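Cytochrome P450 reductase (Amycolatopsis methanolica 239, PDB 5OGX) transfers electrons from NADH, by way of FAD and a [2Fe-2S] cluster, to the cytochrome P450 that O-demethylates guaiacol and other lignin-derived aromatics. Local coordinates at residues W32-C37 with A91-V96; V7-R12 with E24-G29; T44-V49 with L73-Q78; H98-L103 with G192-F197. All blocks are in the same frame, centred on the assembly; numbering follows the deposited sequence.

Contact 1. Residues W32-C37 with A91-V96; sequences WMPNSC and ADAGRV. Unlike the reference sequence in segment 91-96: Ala-91 (reference Ser), Asp-92 (reference Glu). With NA (sodium ion), chain D; FES (Fe2/s2 (inorganic) cluster), chain C.
The guanidinium of Arg-95 lies flat on the indole of Trp-32, the two planes only 10° apart. NH2 stands over the middle of the ring system, and CZ sits 3.8 Å from the centroid of the five-membered ring, a cation-pi stack. The indole is offered to this partner with CG anti to the backbone N (chi1 -180°). Arg-95 starts from the crowded position between its own N and carbonyl carbon (chi1 68°), runs extended from CG to NE, and has its rotation fixed by a bond in the guanidinium plane from NH1 to Val-96 O at 3.1 Å. Pro-34 N backs the opposite indole face, offset toward the rim, while Asp-92 O meets the edge at CE3, 3.7 Å away. The main chains are tied twice: Trp-32 N donates to Arg-95 O at 2.9 Å, and Gly-94 N, inside the type II turn 92-95, donates to Trp-32 O at 2.8 Å. Further along, Met-33 SD (2.8 Å) and Pro-34 O bind the sodium ion, and Cys-37 SG ligates FE1 of the cluster at 2.4 Å. Asp-196 receives Trp-32 NE1 and Asn-35 N, joining this loop to the flavin domain. Met-33 packs on Leu-23 and Phe-26 of helix 22-28, and both Met-33 and Ala-93 touch Val-9 of strand 5-9.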
loop_
_atom_site.group_PDB
_atom_site.type_symbol
_atom_site.label_atom_id
_atom_site.label_comp_id
_atom_site.label_asym_id
_atom_site.label_seq_id
_atom_site.Cartn_x
_atom_site.Cartn_y
_atom_site.Cartn_z
ATOM N N TRP A 32 16.323 4.399 -0.900
ATOM C CA TRP A 32 15.094 3.913 -1.516
ATOM C C TRP A 32 15.370 2.941 -2.654
ATOM O O TRP A 32 16.306 3.113 -3.442
ATOM C CB TRP A 32 14.257 5.066 -2.060
ATOM C CG TRP A 32 12.987 4.552 -2.688
ATOM C CD1 TRP A 32 11.873 4.090 -2.039
ATOM C CD2 TRP A 32 12.730 4.416 -4.084
ATOM N NE1 TRP A 32 10.919 3.686 -2.960
ATOM C CE2 TRP A 32 11.425 3.889 -4.224
ATOM C CE3 TRP A 32 13.477 4.711 -5.242
ATOM C CZ2 TRP A 32 10.854 3.620 -5.472
ATOM C CZ3 TRP A 32 12.904 4.461 -6.480
ATOM C CH2 TRP A 32 11.601 3.927 -6.587
ATOM N N MET A 33 14.519 1.936 -2.754
ATOM C CA MET A 33 14.351 1.213 -4.002
ATOM C C MET A 33 12.921 0.712 -4.048
ATOM O O MET A 33 12.262 0.617 -3.005
ATOM C CB MET A 33 15.342 0.054 -4.117
ATOM C CG MET A 33 15.240 -0.900 -2.949
ATOM S SD MET A 33 16.142 -2.425 -3.311
ATOM C CE MET A 33 17.658 -1.780 -4.054
ATOM N N PRO A 34 12.399 0.413 -5.236
ATOM C CA PRO A 34 10.968 0.092 -5.349
ATOM C C PRO A 34 10.584 -1.126 -4.532
ATOM O O PRO A 34 11.333 -2.098 -4.425
ATOM C CB PRO A 34 10.765 -0.170 -6.847
ATOM C CG PRO A 34 11.964 0.366 -7.533
ATOM C CD PRO A 34 13.071 0.499 -6.543
ATOM N N ASN A 35 9.412 -1.057 -3.936
ATOM C CA ASN A 35 8.905 -2.099 -3.108
ATOM C C ASN A 35 7.397 -1.950 -2.927
ATOM O O ASN A 35 6.947 -0.883 -2.786
ATOM C CB ASN A 35 9.616 -2.111 -1.769
ATOM C CG ASN A 35 9.309 -0.925 -0.924
ATOM O OD1 ASN A 35 8.506 -0.987 -0.059
ATOM N ND2 ASN A 35 9.999 0.124 -1.155
ATOM N N SER A 36 6.666 -3.059 -2.956
ATOM C CA SER A 36 5.215 -2.929 -2.851
ATOM C C SER A 36 4.561 -4.109 -2.145
ATOM O O SER A 36 3.341 -4.266 -2.279
ATOM C CB SER A 36 4.541 -2.836 -4.239
ATOM O OG SER A 36 4.599 -1.542 -4.811
ATOM N N CYS A 37 5.314 -4.955 -1.430
ATOM C CA CYS A 37 4.710 -6.072 -0.702
ATOM C C CYS A 37 5.643 -6.678 0.340
ATOM O O CYS A 37 5.171 -7.234 1.339
ATOM C CB CYS A 37 4.231 -7.162 -1.676
ATOM S SG CYS A 37 5.546 -8.261 -2.295
ATOM N N ALA A 91 16.266 3.577 -12.237
ATOM C CA ALA A 91 17.119 4.760 -12.340
ATOM C C ALA A 91 17.085 5.598 -11.068
ATOM O O ALA A 91 18.111 6.162 -10.661
ATOM C CB ALA A 91 16.691 5.610 -13.535
ATOM N N ASP A 92 15.916 5.703 -10.435
ATOM C CA ASP A 92 15.769 6.542 -9.253
ATOM C C ASP A 92 16.188 5.854 -7.962
ATOM O O ASP A 92 16.234 6.514 -6.924
ATOM C CB ASP A 92 14.315 7.006 -9.101
ATOM C CG ASP A 92 13.934 8.058 -10.119
ATOM O OD1 ASP A 92 14.826 8.537 -10.844
ATOM O OD2 ASP A 92 12.737 8.402 -10.193
ATOM N N ALA A 93 16.492 4.559 -7.988
ATOM C CA ALA A 93 16.887 3.882 -6.763
ATOM C C ALA A 93 18.150 4.520 -6.199
ATOM O O ALA A 93 19.028 4.967 -6.941
ATOM C CB ALA A 93 17.118 2.393 -7.027
ATOM N N GLY A 94 18.233 4.566 -4.875
ATOM C CA GLY A 94 19.310 5.237 -4.186
ATOM C C GLY A 94 18.957 6.591 -3.593
ATOM O O GLY A 94 19.699 7.080 -2.728
ATOM N N ARG A 95 17.879 7.221 -4.055
ATOM C CA ARG A 95 17.429 8.478 -3.470
ATOM C C ARG A 95 17.049 8.281 -2.003
ATOM O O ARG A 95 16.814 7.164 -1.542
ATOM C CB ARG A 95 16.229 9.033 -4.233
ATOM C CG ARG A 95 14.949 8.203 -4.102
ATOM C CD ARG A 95 13.722 9.016 -4.522
ATOM N NE ARG A 95 12.493 8.226 -4.642
ATOM C CZ ARG A 95 11.717 7.867 -3.619
ATOM N NH1 ARG A 95 12.051 8.199 -2.380
ATOM N NH2 ARG A 95 10.599 7.164 -3.831
ATOM N N VAL A 96 16.969 9.396 -1.274
ATOM C CA VAL A 96 16.556 9.365 0.129
ATOM C C VAL A 96 15.100 8.930 0.254
ATOM O O VAL A 96 14.236 9.331 -0.541
ATOM C CB VAL A 96 16.761 10.755 0.754
ATOM C CG1 VAL A 96 16.352 10.749 2.221
ATOM C CG2 VAL A 96 18.208 11.179 0.588
HETATM NA NA NA D . 14.081 -2.957 -5.150
HETATM FE FE1 FES C . 7.158 -7.129 -3.688
HETATM FE FE2 FES C . 9.696 -7.683 -3.389
HETATM S S1 FES C . 8.294 -8.780 -4.623
HETATM S S2 FES C . 8.641 -5.919 -2.605
#

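Contact 2. Residues V7-R12 with E24-G29; sequences VSVGGR and EAFLRG
Arg-12 N donates to Val-9 O at 2.9 Å and Val-9 N returns a bond to Arg-12 O at 3.0 Å, closing a tight hairpin through a type I' turn; both residues that pair here also touch Phe-26. The two inner positions of the turn, Gly-10 and Gly-11, have positive phi. Against this hairpin the helix sends one aromatic side chain. Val-9 CG1, set between its own backbone N and carbonyl carbon (chi1 64°), lies over one face of the Phe-26 ring, 3.8 Å from the centroid and 20° off the normal, a CH-pi contact displaced toward the CE1-CZ rim. Val-7 CG2 reaches the ring end at CZ, also 3.8 Å away, and the Val-7 carbonyl O comes obliquely to within 3.6 Å of CE1. Phe-26 thus rests on two alternate valines of one strand face. The strand and helix segments cross at -68°, their axes 9.7 Å apart, the sheet-and-helix packing of the beta-grasp core of plant-type [2Fe-2S] ferredoxins. Strand 12-16 adds Val-14 beside Phe-26, and Val-87 of strand 85-88 packs on Val-9. Leu-27 and Arg-28 of the helix reach the flavin domain: Arg-28 makes a salt bridge with Asp-102, and Leu-27 touches Leu-194 of strand 187-194.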
loop_
_atom_site.group_PDB
_atom_site.type_symbol
_atom_site.label_atom_id
_atom_site.label_comp_id
_atom_site.label_asym_id
_atom_site.label_seq_id
_atom_site.Cartn_x
_atom_site.Cartn_y
_atom_site.Cartn_z
ATOM N N VAL A 7 26.484 -3.786 0.715
ATOM C CA VAL A 7 25.598 -3.862 -0.441
ATOM C C VAL A 7 25.325 -2.450 -0.941
ATOM O O VAL A 7 25.124 -1.522 -0.151
ATOM C CB VAL A 7 24.293 -4.615 -0.107
ATOM C CG1 VAL A 7 24.639 -6.039 0.376
ATOM C CG2 VAL A 7 23.491 -3.884 0.952
ATOM N N SER A 8 25.332 -2.279 -2.260
ATOM C CA SER A 8 25.265 -0.942 -2.820
ATOM C C SER A 8 24.275 -0.908 -3.973
ATOM O O SER A 8 24.131 -1.879 -4.720
ATOM C CB SER A 8 26.631 -0.468 -3.314
ATOM O OG SER A 8 27.076 -1.272 -4.385
ATOM N N VAL A 9 23.615 0.235 -4.114
ATOM C CA VAL A 9 22.770 0.533 -5.269
ATOM C C VAL A 9 22.861 2.027 -5.539
ATOM O O VAL A 9 22.841 2.834 -4.609
ATOM C CB VAL A 9 21.301 0.105 -5.052
ATOM C CG1 VAL A 9 20.635 0.885 -3.904
ATOM C CG2 VAL A 9 20.504 0.308 -6.339
ATOM N N GLY A 10 22.974 2.396 -6.815
ATOM C CA GLY A 10 22.986 3.807 -7.179
ATOM C C GLY A 10 24.066 4.634 -6.517
ATOM O O GLY A 10 23.842 5.815 -6.226
ATOM N N GLY A 11 25.231 4.051 -6.263
ATOM C CA GLY A 11 26.301 4.762 -5.600
ATOM C C GLY A 11 26.187 4.853 -4.094
ATOM O O GLY A 11 27.071 5.448 -3.460
ATOM N N ARG A 12 25.153 4.270 -3.500
ATOM C CA ARG A 12 24.907 4.333 -2.064
ATOM C C ARG A 12 25.166 2.969 -1.440
ATOM O O ARG A 12 24.628 1.959 -1.904
ATOM C CB ARG A 12 23.467 4.776 -1.783
ATOM C CG ARG A 12 23.195 6.262 -2.029
ATOM C CD ARG A 12 23.218 7.058 -0.718
ATOM N NE ARG A 12 21.872 7.405 -0.255
ATOM C CZ ARG A 12 21.534 7.571 1.022
ATOM N NH1 ARG A 12 22.438 7.418 1.981
ATOM N NH2 ARG A 12 20.285 7.886 1.344
ATOM N N GLU A 24 15.440 -4.665 3.084
ATOM C CA GLU A 24 15.339 -4.128 4.435
ATOM C C GLU A 24 16.603 -3.387 4.838
ATOM O O GLU A 24 16.526 -2.360 5.519
ATOM C CB GLU A 24 15.011 -5.245 5.422
ATOM C CG GLU A 24 13.595 -5.724 5.184
ATOM C CD GLU A 24 12.980 -6.408 6.367
ATOM O OE1 GLU A 24 13.736 -6.842 7.266
ATOM O OE2 GLU A 24 11.736 -6.529 6.370
ATOM N N ALA A 25 17.764 -3.860 4.389
ATOM C CA ALA A 25 18.998 -3.137 4.664
ATOM C C ALA A 25 18.971 -1.745 4.034
ATOM O O ALA A 25 19.337 -0.755 4.681
ATOM C CB ALA A 25 20.203 -3.938 4.163
ATOM N N PHE A 26 18.537 -1.646 2.767
ATOM C CA PHE A 26 18.492 -0.342 2.110
ATOM C C PHE A 26 17.473 0.573 2.782
ATOM O O PHE A 26 17.799 1.701 3.158
ATOM C CB PHE A 26 18.178 -0.488 0.611
ATOM C CG PHE A 26 19.350 -1.004 -0.207
ATOM C CD1 PHE A 26 20.572 -0.346 -0.188
ATOM C CD2 PHE A 26 19.225 -2.146 -0.982
ATOM C CE1 PHE A 26 21.668 -0.825 -0.916
ATOM C CE2 PHE A 26 20.313 -2.627 -1.722
ATOM C CZ PHE A 26 21.531 -1.963 -1.690
ATOM N N LEU A 27 16.231 0.107 2.967
ATOM C CA LEU A 27 15.235 1.022 3.523
ATOM C C LEU A 27 15.562 1.413 4.961
ATOM O O LEU A 27 15.289 2.546 5.376
ATOM C CB LEU A 27 13.828 0.421 3.454
ATOM C CG LEU A 27 13.263 0.088 2.074
ATOM C CD1 LEU A 27 11.862 -0.531 2.225
ATOM C CD2 LEU A 27 13.220 1.312 1.165
ATOM N N ARG A 28 16.116 0.493 5.747
ATOM C CA ARG A 28 16.512 0.868 7.103
ATOM C C ARG A 28 17.611 1.925 7.090
ATOM O O ARG A 28 17.718 2.722 8.031
ATOM C CB ARG A 28 16.960 -0.369 7.880
ATOM C CG ARG A 28 15.795 -1.267 8.302
ATOM C CD ARG A 28 16.267 -2.350 9.239
ATOM N NE ARG A 28 15.176 -3.201 9.695
ATOM C CZ ARG A 28 14.458 -2.970 10.791
ATOM N NH1 ARG A 28 14.710 -1.905 11.538
ATOM N NH2 ARG A 28 13.490 -3.809 11.143
ATOM N N GLY A 29 18.416 1.964 6.034
ATOM C CA GLY A 29 19.387 3.020 5.842
ATOM C C GLY A 29 18.867 4.268 5.164
ATOM O O GLY A 29 19.664 5.155 4.839
#

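Contact 3. Residues T44-V49 with L73-Q78; sequences TCKLQV and LALACQ. With FES (Fe2/s2 (inorganic) cluster), chain C.
Cys-45 and Cys-77 meet at FE2 of the cluster, each SG ligating it at 2.4 Å, and each sulfur also accepts an N-H, one from the main chain and one from a side chain. Cys-77 N donates to Cys-45 SG at 3.4 Å in a nearly straight bond (164°), while Gln-78 NE2, with the sulfur in its amide plane, donates to Cys-77 SG at 3.5 Å. Such N-H groups probably ease the negative charge of the two thiolates. Both SG atoms occupy the rotamer between backbone N and carbonyl carbon. The Cys-45 carbonyl O is met by Ala-76 N at 3.2 Å, from above the carbonyl plane. Beyond it the chains become antiparallel strands: Leu-47 and Ala-74 form a hydrogen-bonded pair, Leu-47 N giving to Ala-74 O at 2.8 Å and Ala-74 N to Leu-47 O at 3.0 Å. Lys-46 with Leu-75 and Gln-48 with Leu-73 flank it as non-hydrogen-bonded pairs. In the beta-grasp fold of plant-type ferredoxins this is the edge of the mixed sheet, strand 73-75 being outermost, and it leads straight into the last cluster cysteine. On the buried side Leu-47 CD1 packs on Ala-76 CB at 3.6 Å, with Met-33 touching both residues. On the other side the Lys-46 chain, bent at chi3 (-84°), brings CE close to Leu-75 CD2; its NZ forms a salt bridge with Glu-68 and a hydrogen bond to Thr-63 O. Gln-48 OE1 accepts from NE of Arg-88 on the neighbouring strand 85-88.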
loop_
_atom_site.group_PDB
_atom_site.type_symbol
_atom_site.label_atom_id
_atom_site.label_comp_id
_atom_site.label_asym_id
_atom_site.label_seq_id
_atom_site.Cartn_x
_atom_site.Cartn_y
_atom_site.Cartn_z
ATOM N N THR A 44 8.017 -5.851 -7.889
ATOM C CA THR A 44 8.543 -4.520 -8.191
ATOM C C THR A 44 9.937 -4.274 -7.629
ATOM O O THR A 44 10.596 -3.318 -8.063
ATOM C CB THR A 44 7.592 -3.418 -7.689
ATOM O OG1 THR A 44 7.544 -3.423 -6.256
ATOM C CG2 THR A 44 6.187 -3.637 -8.228
ATOM N N CYS A 45 10.425 -5.112 -6.706
ATOM C CA CYS A 45 11.764 -4.924 -6.160
ATOM C C CYS A 45 12.831 -5.691 -6.936
ATOM O O CYS A 45 13.942 -5.862 -6.433
ATOM C CB CYS A 45 11.809 -5.343 -4.697
ATOM S SG CYS A 45 11.714 -7.143 -4.538
ATOM N N LYS A 46 12.513 -6.154 -8.140
ATOM C CA LYS A 46 13.466 -6.934 -8.915
ATOM C C LYS A 46 14.729 -6.113 -9.176
ATOM O O LYS A 46 14.668 -4.904 -9.437
ATOM C CB LYS A 46 12.823 -7.369 -10.230
ATOM C CG LYS A 46 13.521 -8.534 -10.919
ATOM C CD LYS A 46 12.651 -9.109 -12.023
ATOM C CE LYS A 46 11.643 -10.105 -11.477
ATOM N NZ LYS A 46 10.719 -10.599 -12.546
ATOM N N LEU A 47 15.871 -6.781 -9.096
ATOM C CA LEU A 47 17.188 -6.171 -9.170
ATOM C C LEU A 47 18.042 -6.987 -10.121
ATOM O O LEU A 47 17.822 -8.188 -10.278
ATOM C CB LEU A 47 17.912 -6.184 -7.815
ATOM C CG LEU A 47 17.386 -5.537 -6.547
ATOM C CD1 LEU A 47 18.242 -5.953 -5.388
ATOM C CD2 LEU A 47 17.455 -4.052 -6.741
ATOM N N GLN A 48 19.037 -6.344 -10.730
ATOM C CA GLN A 48 20.136 -7.072 -11.355
ATOM C C GLN A 48 21.305 -7.110 -10.386
ATOM O O GLN A 48 21.733 -6.068 -9.878
ATOM C CB GLN A 48 20.583 -6.446 -12.684
ATOM C CG GLN A 48 21.789 -7.197 -13.296
ATOM C CD GLN A 48 22.468 -6.453 -14.446
ATOM O OE1 GLN A 48 22.191 -5.283 -14.701
ATOM N NE2 GLN A 48 23.376 -7.139 -15.139
ATOM N N VAL A 49 21.819 -8.308 -10.120
ATOM C CA VAL A 49 23.028 -8.441 -9.319
ATOM C C VAL A 49 24.212 -8.192 -10.246
ATOM O O VAL A 49 24.450 -8.967 -11.173
ATOM C CB VAL A 49 23.118 -9.822 -8.659
ATOM C CG1 VAL A 49 24.434 -9.957 -7.921
ATOM C CG2 VAL A 49 21.942 -10.012 -7.704
ATOM N N LEU A 73 19.248 -11.981 -11.993
ATOM C CA LEU A 73 18.238 -11.152 -11.348
ATOM C C LEU A 73 17.886 -11.726 -9.981
ATOM O O LEU A 73 18.130 -12.900 -9.690
ATOM C CB LEU A 73 16.980 -11.041 -12.209
ATOM C CG LEU A 73 17.174 -10.551 -13.646
ATOM C CD1 LEU A 73 15.821 -10.251 -14.271
ATOM C CD2 LEU A 73 18.082 -9.326 -13.692
ATOM N N ALA A 74 17.296 -10.877 -9.141
ATOM C CA ALA A 74 16.890 -11.260 -7.794
ATOM C C ALA A 74 15.741 -10.362 -7.362
ATOM O O ALA A 74 15.451 -9.347 -7.994
ATOM C CB ALA A 74 18.056 -11.145 -6.802
ATOM N N LEU A 75 15.075 -10.759 -6.285
ATOM C CA LEU A 75 14.096 -9.907 -5.615
ATOM C C LEU A 75 14.743 -9.347 -4.356
ATOM O O LEU A 75 15.151 -10.110 -3.470
ATOM C CB LEU A 75 12.832 -10.686 -5.252
ATOM C CG LEU A 75 12.058 -11.352 -6.381
ATOM C CD1 LEU A 75 10.822 -12.043 -5.806
ATOM C CD2 LEU A 75 11.681 -10.297 -7.427
ATOM N N ALA A 76 14.827 -8.016 -4.273
ATOM C CA ALA A 76 15.448 -7.390 -3.106
ATOM C C ALA A 76 14.803 -7.836 -1.796
ATOM O O ALA A 76 15.489 -7.945 -0.774
ATOM C CB ALA A 76 15.385 -5.868 -3.226
ATOM N N CYS A 77 13.489 -8.061 -1.783
ATOM C CA CYS A 77 12.861 -8.429 -0.514
ATOM C C CYS A 77 13.058 -9.891 -0.152
ATOM O O CYS A 77 12.722 -10.285 0.972
ATOM C CB CYS A 77 11.356 -8.131 -0.533
ATOM S SG CYS A 77 10.462 -9.197 -1.679
ATOM N N GLN A 78 13.605 -10.708 -1.058
ATOM C CA GLN A 78 13.874 -12.100 -0.739
ATOM C C GLN A 78 15.359 -12.415 -0.694
ATOM O O GLN A 78 15.750 -13.391 -0.050
ATOM C CB GLN A 78 13.190 -13.007 -1.775
ATOM C CG GLN A 78 11.712 -12.728 -1.873
ATOM C CD GLN A 78 11.013 -13.126 -0.596
ATOM O OE1 GLN A 78 11.225 -14.234 -0.089
ATOM N NE2 GLN A 78 10.208 -12.231 -0.050
HETATM FE FE1 FES C . 7.158 -7.129 -3.688
HETATM FE FE2 FES C . 9.696 -7.683 -3.389
HETATM S S1 FES C . 8.294 -8.780 -4.623
HETATM S S2 FES C . 8.641 -5.919 -2.605
#

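Contact 4. Residues H98-L103 with G192-F197; sequences HPLRDL and GPLGDF
Arg-101 and Gly-192 face each other as an antiparallel hydrogen-bonded pair: Arg-101 N donates to Gly-192 O at 2.9 Å and Gly-192 N to Arg-101 O at 3.1 Å. Gly-192 N lies in the plane of the Arg-101 carbonyl, whereas Arg-101 N stands above the plane of the Gly-192 carbonyl. The two bonds join the start of strand 101-114 to the end of strand 187-194 in the six-stranded antiparallel sheet of the FAD-binding domain, the barrel of ferredoxin-reductase-like enzymes. A water extends the link where the chains part, donating to His-98 O and to Pro-193 O, each 2.8 Å away. The peptide before Pro-193 is cis, and the proline ring packs against residues 98-99: CD approaches Pro-99 O at 3.4 Å and CG meets His-98 CB at 4.0 Å. His-98 NE2 turns elsewhere, to Glu-131. Arg-101 runs extended from CG to NE, and its NH2 bonds to Pro-127 O, with one guanidinium face over Leu-103 CD2. The apolar side is carried by Leu-100, where chi2 (63°) places CD1 against Gly-192. Leu-27 of helix 22-28 touches this leucine, carrying the packing into the iron-sulfur domain. Leu-100 CD1 is 3.6 Å from Gly-192 N and 3.8 Å from Leu-194 CG, and CD2 is 4.0 Å from Leu-194 CD2.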
loop_
_atom_site.group_PDB
_atom_site.type_symbol
_atom_site.label_atom_id
_atom_site.label_comp_id
_atom_site.label_asym_id
_atom_site.label_seq_id
_atom_site.Cartn_x
_atom_site.Cartn_y
_atom_site.Cartn_z
ATOM N N HIS A 98 12.101 7.881 3.662
ATOM C CA HIS A 98 11.859 7.728 5.089
ATOM C C HIS A 98 12.422 6.392 5.556
ATOM O O HIS A 98 12.131 5.359 4.946
ATOM C CB HIS A 98 10.362 7.789 5.384
ATOM C CG HIS A 98 9.696 9.005 4.827
ATOM N ND1 HIS A 98 10.032 10.278 5.230
ATOM C CD2 HIS A 98 8.723 9.145 3.896
ATOM C CE1 HIS A 98 9.291 11.155 4.572
ATOM N NE2 HIS A 98 8.491 10.491 3.754
ATOM N N PRO A 99 13.201 6.362 6.628
ATOM C CA PRO A 99 13.816 5.100 7.049
ATOM C C PRO A 99 12.781 4.100 7.544
ATOM O O PRO A 99 11.864 4.438 8.295
ATOM C CB PRO A 99 14.755 5.524 8.182
ATOM C CG PRO A 99 14.079 6.759 8.758
ATOM C CD PRO A 99 13.462 7.465 7.566
ATOM N N LEU A 100 12.948 2.857 7.119
ATOM C CA LEU A 100 12.195 1.754 7.700
ATOM C C LEU A 100 12.661 1.538 9.132
ATOM O O LEU A 100 13.863 1.436 9.381
ATOM C CB LEU A 100 12.420 0.485 6.877
ATOM C CG LEU A 100 11.829 -0.832 7.377
ATOM C CD1 LEU A 100 10.307 -0.725 7.403
ATOM C CD2 LEU A 100 12.266 -1.973 6.458
ATOM N N ARG A 101 11.730 1.467 10.081
ATOM C CA ARG A 101 12.192 1.307 11.458
ATOM C C ARG A 101 11.212 0.486 12.282
ATOM O O ARG A 101 10.057 0.277 11.903
ATOM C CB ARG A 101 12.455 2.664 12.121
ATOM C CG ARG A 101 11.238 3.539 12.359
ATOM C CD ARG A 101 11.674 4.856 13.038
ATOM N NE ARG A 101 10.530 5.689 13.409
ATOM C CZ ARG A 101 9.768 5.480 14.478
ATOM N NH1 ARG A 101 10.031 4.467 15.297
ATOM N NH2 ARG A 101 8.738 6.283 14.733
ATOM N N ASP A 102 11.712 -0.006 13.417
ATOM C CA ASP A 102 10.882 -0.766 14.347
ATOM C C ASP A 102 10.059 0.182 15.204
ATOM O O ASP A 102 10.587 1.159 15.745
ATOM C CB ASP A 102 11.752 -1.653 15.229
ATOM C CG ASP A 102 12.672 -2.536 14.421
ATOM O OD1 ASP A 102 12.157 -3.434 13.727
ATOM O OD2 ASP A 102 13.901 -2.317 14.467
ATOM N N LEU A 103 8.769 -0.104 15.329
ATOM C CA LEU A 103 7.848 0.793 16.011
ATOM C C LEU A 103 7.565 0.295 17.417
ATOM O O LEU A 103 7.510 -0.913 17.666
ATOM C CB LEU A 103 6.525 0.914 15.252
ATOM C CG LEU A 103 6.656 1.211 13.759
ATOM C CD1 LEU A 103 5.277 1.316 13.112
ATOM C CD2 LEU A 103 7.469 2.488 13.553
ATOM N N GLY A 192 7.761 -0.007 9.856
ATOM C CA GLY A 192 7.304 0.798 8.753
ATOM C C GLY A 192 8.126 2.063 8.648
ATOM O O GLY A 192 9.025 2.315 9.453
ATOM N N PRO A 193 7.828 2.895 7.641
ATOM C CA PRO A 193 6.844 2.624 6.592
ATOM C C PRO A 193 7.437 1.805 5.459
ATOM O O PRO A 193 8.665 1.751 5.297
ATOM C CB PRO A 193 6.489 4.024 6.093
ATOM C CG PRO A 193 7.834 4.737 6.159
ATOM C CD PRO A 193 8.557 4.150 7.392
ATOM N N LEU A 194 6.561 1.198 4.659
ATOM C CA LEU A 194 6.938 0.491 3.446
ATOM C C LEU A 194 6.026 0.950 2.318
ATOM O O LEU A 194 4.962 1.521 2.562
ATOM C CB LEU A 194 6.814 -1.029 3.622
ATOM C CG LEU A 194 7.772 -1.612 4.667
ATOM C CD1 LEU A 194 7.117 -2.788 5.373
ATOM C CD2 LEU A 194 9.067 -2.045 4.001
ATOM N N GLY A 195 6.431 0.665 1.083
ATOM C CA GLY A 195 5.515 0.803 -0.034
ATOM C C GLY A 195 5.757 2.052 -0.874
ATOM O O GLY A 195 6.348 3.038 -0.432
ATOM N N ASP A 196 5.257 1.992 -2.117
ATOM C CA ASP A 196 5.416 3.045 -3.111
ATOM C C ASP A 196 4.093 3.673 -3.539
ATOM O O ASP A 196 4.071 4.459 -4.493
ATOM C CB ASP A 196 6.098 2.492 -4.364
ATOM C CG ASP A 196 7.544 2.219 -4.158
ATOM O OD1 ASP A 196 8.136 2.862 -3.257
ATOM O OD2 ASP A 196 8.077 1.374 -4.921
ATOM N N PHE A 197 2.990 3.337 -2.882
ATOM C CA PHE A 197 1.668 3.795 -3.314
ATOM C C PHE A 197 1.387 5.163 -2.695
ATOM O O PHE A 197 0.610 5.302 -1.751
ATOM C CB PHE A 197 0.622 2.762 -2.897
ATOM C CG PHE A 197 -0.758 2.978 -3.487
ATOM C CD1 PHE A 197 -0.974 2.960 -4.861
ATOM C CD2 PHE A 197 -1.846 3.099 -2.642
ATOM C CE1 PHE A 197 -2.263 3.101 -5.387
ATOM C CE2 PHE A 197 -3.139 3.250 -3.150
ATOM C CZ PHE A 197 -3.345 3.249 -4.527
HETATM O O HOH W 1 11.015 2.851 4.268
#

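Overall arrangement
Contacts 3 and 4 are the buried ones, and both join antiparallel strands; contacts 1 and 2 are only partly buried. Contacts 2 and 3 both involve the mixed sheet of the iron-sulfur domain, about 13 Å apart between centres, the first apolar and aromatic, the second backbone pairing plus metal ligation. Contact 1, between loops, relies instead on a cation-pi stack and two backbone bonds; it shares the cluster with contact 3 and touches every other contact. Contact 4 lies in the flavin barrel, meeting contact 1 through polar groups of 195-196 and contact 2 through helix 22-28, so the two domains meet through these contacts.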